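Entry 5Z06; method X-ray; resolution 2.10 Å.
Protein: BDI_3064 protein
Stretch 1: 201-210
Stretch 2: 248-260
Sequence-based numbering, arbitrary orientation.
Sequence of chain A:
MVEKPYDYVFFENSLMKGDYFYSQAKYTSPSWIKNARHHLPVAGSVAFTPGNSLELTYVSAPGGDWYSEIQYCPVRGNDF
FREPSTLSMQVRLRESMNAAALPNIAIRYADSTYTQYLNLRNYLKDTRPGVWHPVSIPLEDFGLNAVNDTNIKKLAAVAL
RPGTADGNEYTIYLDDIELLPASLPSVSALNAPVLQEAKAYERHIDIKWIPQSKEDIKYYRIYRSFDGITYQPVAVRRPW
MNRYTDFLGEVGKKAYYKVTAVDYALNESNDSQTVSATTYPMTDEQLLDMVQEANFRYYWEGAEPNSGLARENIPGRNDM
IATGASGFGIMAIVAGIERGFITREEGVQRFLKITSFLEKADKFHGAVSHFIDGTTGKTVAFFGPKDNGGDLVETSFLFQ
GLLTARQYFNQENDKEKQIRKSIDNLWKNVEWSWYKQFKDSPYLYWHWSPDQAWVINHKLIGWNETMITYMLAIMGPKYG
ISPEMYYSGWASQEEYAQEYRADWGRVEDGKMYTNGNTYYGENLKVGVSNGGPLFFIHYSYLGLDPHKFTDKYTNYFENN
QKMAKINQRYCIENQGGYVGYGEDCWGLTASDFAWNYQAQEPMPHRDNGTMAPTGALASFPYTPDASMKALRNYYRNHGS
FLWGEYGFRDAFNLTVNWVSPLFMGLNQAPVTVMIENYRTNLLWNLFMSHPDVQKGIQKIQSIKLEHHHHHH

Stretch 1 201-210: YERHIDIKWI
Stretch 2 (248-260) LGEVGKKAYYKVT

How do two strands of the same chain meet without pairing their backbones? Strands 204-210 and 254-260 run nearly parallel, 22° apart, with axes 8.9 Å at closest approach. That leaves room for side chains. In register, Ile207 faces Tyr257 (CA to CA 7.7 Å) and Trp209 faces Val259 (CA to CA 8.2 Å), with the CA-to-CB bonds of all four directed toward the other stretch.

Which donors and acceptors are satisfied across the loops? Arg203 O takes Gly249 N at 2.9 Å and, weakly because the angle is only 118°, Leu248 N at 2.8 Å. Arg203 NH1 returns a weak bond to Gly249 O at 3.4 Å. Gly249 holds phi 69°, which favours glycine.

What steadies the Arg203 guanidinium? With chi1 and chi2 both m, it places NE 2.7 Å from Glu202 OE1 in a salt bridge; Glu202 is t, t. Val251 CG2 covers one guanidinium face, 3.8 Å from Arg203 CZ.

What is buried between the stretches? Ile205, Ile207, Trp209, Ala255, Tyr257 and Val259 are buried, suited by their apolar surfaces; Tyr257 OH is hydrogen-bonded just outside the stretches. Ile205 (m, t) brings CD1 to 3.6 Å from Leu248 CD1 and 3.8 Å from Ala255 CB. Ile207 (p, t) sets CG2 3.8 Å from Tyr257 CG, and Val259 (t) lays CG1 over the Trp209 six-membered ring, 4.3 Å from its centroid. The CA-to-CB bonds of His204 and Asp206 point away, and His204 NE2 donates to Asp206 OD2 at 2.8 Å.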

# COMPACT_ATOMS: atom_id res chain seq x y z
N TYR A 201 -20.94 1.27 8.46
CA TYR A 201 -21.24 1.62 7.10
C TYR A 201 -22.21 0.53 6.63
O TYR A 201 -23.03 0.09 7.44
CB TYR A 201 -19.93 1.72 6.32
CG TYR A 201 -19.10 2.86 6.84
CD1 TYR A 201 -18.29 2.67 7.94
CD2 TYR A 201 -19.17 4.13 6.27
CE1 TYR A 201 -17.53 3.70 8.44
CE2 TYR A 201 -18.41 5.18 6.77
CZ TYR A 201 -17.59 4.95 7.85
OH TYR A 201 -16.82 5.93 8.41
N GLU A 202 -22.12 0.07 5.39
CA GLU A 202 -23.09 -0.89 4.89
C GLU A 202 -22.70 -2.33 5.19
O GLU A 202 -23.55 -3.16 5.57
CB GLU A 202 -23.28 -0.70 3.41
CG GLU A 202 -24.36 -1.60 2.84
CD GLU A 202 -24.51 -1.45 1.38
OE1 GLU A 202 -24.17 -2.40 0.67
OE2 GLU A 202 -24.96 -0.39 0.93
N ARG A 203 -21.44 -2.63 4.97
CA ARG A 203 -20.94 -3.99 5.10
C ARG A 203 -19.91 -4.13 6.19
O ARG A 203 -19.40 -5.23 6.44
CB ARG A 203 -20.32 -4.42 3.77
CG ARG A 203 -21.22 -4.21 2.58
CD ARG A 203 -22.48 -5.03 2.71
NE ARG A 203 -23.31 -4.86 1.54
CZ ARG A 203 -24.10 -5.79 1.02
NH1 ARG A 203 -24.17 -6.99 1.56
NH2 ARG A 203 -24.82 -5.51 -0.06
N HIS A 204 -19.61 -3.03 6.87
CA HIS A 204 -18.57 -3.09 7.86
C HIS A 204 -18.76 -2.08 8.94
O HIS A 204 -19.49 -1.12 8.76
CB HIS A 204 -17.20 -2.93 7.22
CG HIS A 204 -16.82 -1.51 7.01
ND1 HIS A 204 -17.33 -0.76 5.98
CD2 HIS A 204 -15.99 -0.71 7.71
CE1 HIS A 204 -16.82 0.46 6.05
NE2 HIS A 204 -16.01 0.52 7.09
N ILE A 205 -18.08 -2.35 10.05
CA ILE A 205 -17.99 -1.45 11.16
C ILE A 205 -16.53 -1.18 11.41
O ILE A 205 -15.72 -2.10 11.49
CB ILE A 205 -18.65 -2.01 12.42
CG1 ILE A 205 -20.11 -2.32 12.11
CG2 ILE A 205 -18.50 -1.01 13.57
CD1 ILE A 205 -20.86 -3.03 13.22
N ASP A 206 -16.20 0.09 11.51
CA ASP A 206 -14.87 0.52 11.86
C ASP A 206 -14.85 0.84 13.31
O ASP A 206 -15.67 1.64 13.78
CB ASP A 206 -14.51 1.77 11.06
CG ASP A 206 -14.14 1.46 9.65
OD1 ASP A 206 -13.45 0.43 9.46
OD2 ASP A 206 -14.50 2.25 8.74
N ILE A 207 -13.90 0.26 14.03
CA ILE A 207 -13.63 0.69 15.38
C ILE A 207 -12.25 1.32 15.42
O ILE A 207 -11.40 1.02 14.59
CB ILE A 207 -13.82 -0.42 16.44
CG1 ILE A 207 -12.75 -1.51 16.33
CG2 ILE A 207 -15.24 -0.99 16.33
CD1 ILE A 207 -12.89 -2.64 17.35
N LYS A 208 -12.08 2.21 16.38
CA LYS A 208 -10.87 2.97 16.57
C LYS A 208 -10.67 3.15 18.06
O LYS A 208 -11.64 3.35 18.82
CB LYS A 208 -10.98 4.35 15.91
CG LYS A 208 -9.62 5.07 15.79
CD LYS A 208 -9.74 6.56 15.48
CE LYS A 208 -8.36 7.22 15.41
NZ LYS A 208 -7.59 7.22 16.68
N TRP A 209 -9.41 3.11 18.45
CA TRP A 209 -9.03 3.25 19.84
C TRP A 209 -7.76 4.11 19.96
O TRP A 209 -7.09 4.37 18.96
CB TRP A 209 -8.87 1.87 20.46
CG TRP A 209 -7.83 1.01 19.79
CD1 TRP A 209 -6.49 1.06 20.00
CD2 TRP A 209 -8.03 -0.01 18.79
NE1 TRP A 209 -5.84 0.13 19.22
CE2 TRP A 209 -6.76 -0.54 18.47
CE3 TRP A 209 -9.16 -0.54 18.16
CZ2 TRP A 209 -6.58 -1.56 17.52
CZ3 TRP A 209 -8.99 -1.56 17.22
CH2 TRP A 209 -7.71 -2.05 16.91
N ILE A 210 -7.48 4.58 21.18
CA ILE A 210 -6.26 5.33 21.50
C ILE A 210 -5.53 4.48 22.52
O ILE A 210 -6.15 4.05 23.49
CB ILE A 210 -6.54 6.69 22.17
CG1 ILE A 210 -7.64 7.49 21.44
CG2 ILE A 210 -5.27 7.53 22.25
CD1 ILE A 210 -8.69 8.00 22.41
N LEU A 248 -18.51 -7.25 8.16
CA LEU A 248 -19.61 -8.17 8.44
C LEU A 248 -20.21 -8.74 7.18
O LEU A 248 -20.73 -9.84 7.19
CB LEU A 248 -20.73 -7.47 9.24
CG LEU A 248 -20.24 -6.95 10.58
CD1 LEU A 248 -21.21 -5.93 11.15
CD2 LEU A 248 -20.04 -8.11 11.54
N GLY A 249 -20.16 -7.98 6.10
CA GLY A 249 -20.75 -8.39 4.83
C GLY A 249 -22.26 -8.45 4.82
O GLY A 249 -22.82 -9.02 3.93
N GLU A 250 -22.91 -7.81 5.80
CA GLU A 250 -24.32 -7.94 6.03
C GLU A 250 -24.88 -6.59 6.48
O GLU A 250 -24.28 -5.90 7.32
CB GLU A 250 -24.54 -8.96 7.12
CG GLU A 250 -25.98 -9.12 7.55
CD GLU A 250 -26.22 -10.37 8.39
OE1 GLU A 250 -25.27 -11.14 8.61
OE2 GLU A 250 -27.38 -10.55 8.82
N VAL A 251 -26.01 -6.22 5.90
CA VAL A 251 -26.65 -4.95 6.17
C VAL A 251 -27.67 -5.11 7.29
O VAL A 251 -28.33 -6.13 7.40
CB VAL A 251 -27.35 -4.41 4.92
CG1 VAL A 251 -27.81 -2.98 5.14
CG2 VAL A 251 -26.39 -4.46 3.73
N GLY A 252 -27.80 -4.07 8.11
CA GLY A 252 -28.73 -4.07 9.23
C GLY A 252 -28.24 -4.92 10.38
O GLY A 252 -29.01 -5.36 11.19
N LYS A 253 -26.94 -5.12 10.46
CA LYS A 253 -26.37 -6.02 11.44
C LYS A 253 -25.74 -5.21 12.52
O LYS A 253 -24.87 -4.36 12.24
CB LYS A 253 -25.31 -6.90 10.80
CG LYS A 253 -24.78 -8.00 11.71
CD LYS A 253 -25.85 -9.00 12.14
CE LYS A 253 -25.17 -10.33 12.50
NZ LYS A 253 -26.04 -11.32 13.20
N LYS A 254 -26.19 -5.46 13.75
CA LYS A 254 -25.66 -4.80 14.91
C LYS A 254 -24.52 -5.62 15.45
O LYS A 254 -24.60 -6.85 15.52
CB LYS A 254 -26.74 -4.64 15.99
CG LYS A 254 -26.22 -3.94 17.23
CD LYS A 254 -27.33 -3.24 18.01
CE LYS A 254 -26.76 -2.30 19.06
NZ LYS A 254 -27.81 -1.75 19.96
N ALA A 255 -23.43 -4.95 15.81
CA ALA A 255 -22.32 -5.61 16.48
C ALA A 255 -21.74 -4.71 17.55
O ALA A 255 -21.75 -3.49 17.44
CB ALA A 255 -21.24 -6.03 15.48
N TYR A 256 -21.24 -5.36 18.60
CA TYR A 256 -20.66 -4.70 19.74
C TYR A 256 -19.21 -5.11 19.72
O TYR A 256 -18.88 -6.23 19.33
CB TYR A 256 -21.28 -5.19 21.06
CG TYR A 256 -22.78 -5.00 21.19
CD1 TYR A 256 -23.66 -5.86 20.51
CD2 TYR A 256 -23.32 -4.02 22.02
CE1 TYR A 256 -25.03 -5.73 20.63
CE2 TYR A 256 -24.71 -3.89 22.15
CZ TYR A 256 -25.55 -4.75 21.45
OH TYR A 256 -26.92 -4.67 21.53
N TYR A 257 -18.35 -4.20 20.17
CA TYR A 257 -16.92 -4.42 20.12
C TYR A 257 -16.22 -3.99 21.40
O TYR A 257 -16.58 -3.01 22.05
CB TYR A 257 -16.30 -3.68 18.94
CG TYR A 257 -16.81 -4.17 17.62
CD1 TYR A 257 -16.18 -5.21 16.96
CD2 TYR A 257 -17.91 -3.58 17.02
CE1 TYR A 257 -16.65 -5.67 15.73
CE2 TYR A 257 -18.40 -4.03 15.80
CZ TYR A 257 -17.76 -5.06 15.16
OH TYR A 257 -18.22 -5.49 13.95
N LYS A 258 -15.17 -4.74 21.70
CA LYS A 258 -14.43 -4.62 22.92
C LYS A 258 -13.01 -4.93 22.50
O LYS A 258 -12.77 -5.90 21.76
CB LYS A 258 -14.92 -5.70 23.87
CG LYS A 258 -15.02 -5.32 25.32
CD LYS A 258 -15.91 -6.32 26.06
CE LYS A 258 -15.46 -7.76 25.82
NZ LYS A 258 -16.01 -8.72 26.81
N VAL A 259 -12.06 -4.14 22.98
CA VAL A 259 -10.68 -4.34 22.60
C VAL A 259 -9.82 -4.47 23.84
O VAL A 259 -9.97 -3.72 24.80
CB VAL A 259 -10.21 -3.17 21.73
CG1 VAL A 259 -8.74 -3.31 21.36
CG2 VAL A 259 -11.08 -3.09 20.48
N THR A 260 -8.90 -5.43 23.81
CA THR A 260 -7.89 -5.57 24.86
C THR A 260 -6.51 -5.38 24.25
O THR A 260 -6.36 -5.50 23.04
CB THR A 260 -7.96 -6.97 25.52
OG1 THR A 260 -7.64 -7.97 24.55
CG2 THR A 260 -9.35 -7.27 26.09